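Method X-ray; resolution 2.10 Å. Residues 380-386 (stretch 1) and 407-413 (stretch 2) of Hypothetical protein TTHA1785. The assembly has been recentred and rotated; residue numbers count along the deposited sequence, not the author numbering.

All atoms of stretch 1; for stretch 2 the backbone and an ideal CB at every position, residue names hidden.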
# COMPACT_ATOMS: atom_id res chain seq x y z
N PRO A 380 -3.65 -0.10 -11.86
CA PRO A 380 -4.79 -0.26 -10.95
C PRO A 380 -4.39 0.34 -9.58
O PRO A 380 -3.23 0.28 -9.18
CB PRO A 380 -4.96 -1.78 -10.85
CG PRO A 380 -4.37 -2.30 -12.14
CD PRO A 380 -3.17 -1.40 -12.35
N VAL A 381 -5.36 0.93 -8.88
CA VAL A 381 -5.11 1.49 -7.56
C VAL A 381 -6.17 0.83 -6.71
O VAL A 381 -7.37 0.98 -6.95
CB VAL A 381 -5.32 3.02 -7.53
CG1 VAL A 381 -5.24 3.53 -6.08
CG2 VAL A 381 -4.27 3.71 -8.39
N LEU A 382 -5.71 0.08 -5.71
CA LEU A 382 -6.60 -0.68 -4.84
C LEU A 382 -6.84 0.10 -3.56
O LEU A 382 -5.91 0.37 -2.80
CB LEU A 382 -5.98 -2.05 -4.54
CG LEU A 382 -5.48 -2.78 -5.80
CD1 LEU A 382 -4.81 -4.11 -5.45
CD2 LEU A 382 -6.66 -2.99 -6.75
N VAL A 383 -8.09 0.48 -3.34
CA VAL A 383 -8.47 1.25 -2.17
C VAL A 383 -9.39 0.43 -1.29
O VAL A 383 -10.60 0.39 -1.48
CB VAL A 383 -9.17 2.56 -2.61
CG1 VAL A 383 -9.62 3.36 -1.40
CG2 VAL A 383 -8.22 3.40 -3.43
N PRO A 384 -8.81 -0.25 -0.29
CA PRO A 384 -9.63 -1.07 0.60
C PRO A 384 -10.36 -0.15 1.59
O PRO A 384 -9.84 0.91 1.96
CB PRO A 384 -8.59 -1.95 1.28
CG PRO A 384 -7.46 -0.97 1.48
CD PRO A 384 -7.41 -0.23 0.16
N GLY A 385 -11.56 -0.53 2.00
CA GLY A 385 -12.26 0.27 2.98
C GLY A 385 -11.94 -0.41 4.30
O GLY A 385 -10.98 -1.18 4.38
N ASP A 386 -12.73 -0.16 5.33
CA ASP A 386 -12.49 -0.86 6.58
C ASP A 386 -13.09 -2.23 6.35
O ASP A 386 -13.72 -2.47 5.32
CB ASP A 386 -13.20 -0.16 7.73
CG ASP A 386 -12.88 1.31 7.78
OD1 ASP A 386 -13.26 2.02 6.82
OD2 ASP A 386 -12.25 1.76 8.76
N UNK A 407 1.15 9.57 -7.74
CA UNK A 407 0.62 8.99 -6.51
C UNK A 407 -0.89 9.19 -6.34
O UNK A 407 -1.46 10.15 -6.84
CB UNK A 407 1.35 9.59 -5.31
N UNK A 408 -1.52 8.27 -5.61
CA UNK A 408 -2.93 8.40 -5.35
C UNK A 408 -3.25 8.03 -3.90
O UNK A 408 -2.35 7.91 -3.07
CB UNK A 408 -3.73 7.53 -6.32
N UNK A 409 -4.52 7.84 -3.58
CA UNK A 409 -4.89 7.54 -2.21
C UNK A 409 -4.83 6.06 -1.90
O UNK A 409 -4.70 5.23 -2.81
CB UNK A 409 -6.30 8.07 -1.92
N UNK A 410 -4.93 5.72 -0.63
CA UNK A 410 -4.91 4.32 -0.26
C UNK A 410 -6.16 3.92 0.51
O UNK A 410 -6.56 2.77 0.50
CB UNK A 410 -3.66 4.01 0.57
N UNK A 411 -6.79 4.87 1.20
CA UNK A 411 -7.98 4.55 1.97
C UNK A 411 -9.26 5.18 1.45
O UNK A 411 -9.23 6.14 0.69
CB UNK A 411 -7.77 4.98 3.42
N UNK A 412 -10.39 4.62 1.88
CA UNK A 412 -11.70 5.12 1.46
C UNK A 412 -12.44 5.87 2.57
O UNK A 412 -13.33 6.68 2.29
CB UNK A 412 -12.56 3.95 0.97
N UNK A 413 -12.07 5.61 3.82
CA UNK A 413 -12.75 6.27 4.92
C UNK A 413 -11.86 7.08 5.84
O UNK A 413 -10.89 7.71 5.40
CB UNK A 413 -13.49 5.22 5.75

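The two segments run in nearly the same direction, 21° apart, yet no hydrogen bond joins them, so packing has to do the work.

Position 407 points its CA-to-CB bond away, and nothing of stretch 1 lies within 5.5 Å of the ideal CB. The contact sets no rule here; the deposited residue is Ser-407.

Position 408 points toward stretch 1, its ideal CB 4.3 Å from Val-381 CG1. A methyl offers no polar partner, so a small or modest aliphatic side chain would suit, as would a small polar one with a partner elsewhere. The residue is Ser-408: its CB meets Val-381 CG1 at 4.3 Å, and its OG, in the t rotamer, is hydrogen-bonded elsewhere in the structure.

Position 409 points sideways, its ideal CB 5.3 Å from Val-383 CG2. That gap leaves space for one further atom, and the surface it would meet is apolar: Cys, Val or Thr could reach it. Cys-409 takes the p rotamer and brings its SG to 3.8 Å from Val-383 CG2.

At position 410 the CA-to-CB bond points away, so stretch 1 constrains the side chain little and many types would do. The backbone matters more: the carbonyl O of this residue lies 3.1 Å from Pro-384 CD and 3.6 Å from Val-383 CA. The residue is His-410, whose CB, 5.5 Å from Leu-382 O, is its nearest side-chain atom and whose ND1 is hydrogen-bonded elsewhere.

Position 411 also points away. Its phi/psi of -113/162 is an ordinary beta value for most L-residues other than proline, and an ideal CB would still be 4.8 Å from Pro-384 O, so Ala, Ser or a larger side chain leading away would be tolerated by this contact. The deposited Gly-411 contributes backbone: its C sits 3.4 Å from Val-383 CG1.

Position 412 points toward stretch 1, and its ideal CB is already close-packed, 3.8 Å from Val-383 CG1 and 4.2 Å from both Pro-384 O and Gly-385 CA. A small apolar group fits directly; Ser is also conceivable. Ala-412 is the answer, its CB packing on Val-383 CG1 at 3.8 Å. Val-383 thus uses CG2 for the sulfur and CG1 for this methyl.

Position 413 points toward stretch 1, where an ideal CB would lie 3.4 Å from Asp-386 OD1, with room for it. A small polar or basic side chain could answer that carboxylate, but the residue is Gly-413, poorly ordered and without a side chain.

Stretch 2 407-413: SSCHGAG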
# COMPACT_ATOMS: atom_id res chain seq x y z
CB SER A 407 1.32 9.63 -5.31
OG SER A 407 2.72 9.44 -5.39
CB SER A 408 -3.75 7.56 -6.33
OG SER A 408 -5.10 7.99 -6.32
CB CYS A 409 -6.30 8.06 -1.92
SG CYS A 409 -7.58 7.03 -2.70
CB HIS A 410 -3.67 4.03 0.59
CG HIS A 410 -3.90 4.19 2.06
ND1 HIS A 410 -3.89 3.12 2.93
CD2 HIS A 410 -4.14 5.29 2.81
CE1 HIS A 410 -4.12 3.56 4.16
NE2 HIS A 410 -4.27 4.87 4.11
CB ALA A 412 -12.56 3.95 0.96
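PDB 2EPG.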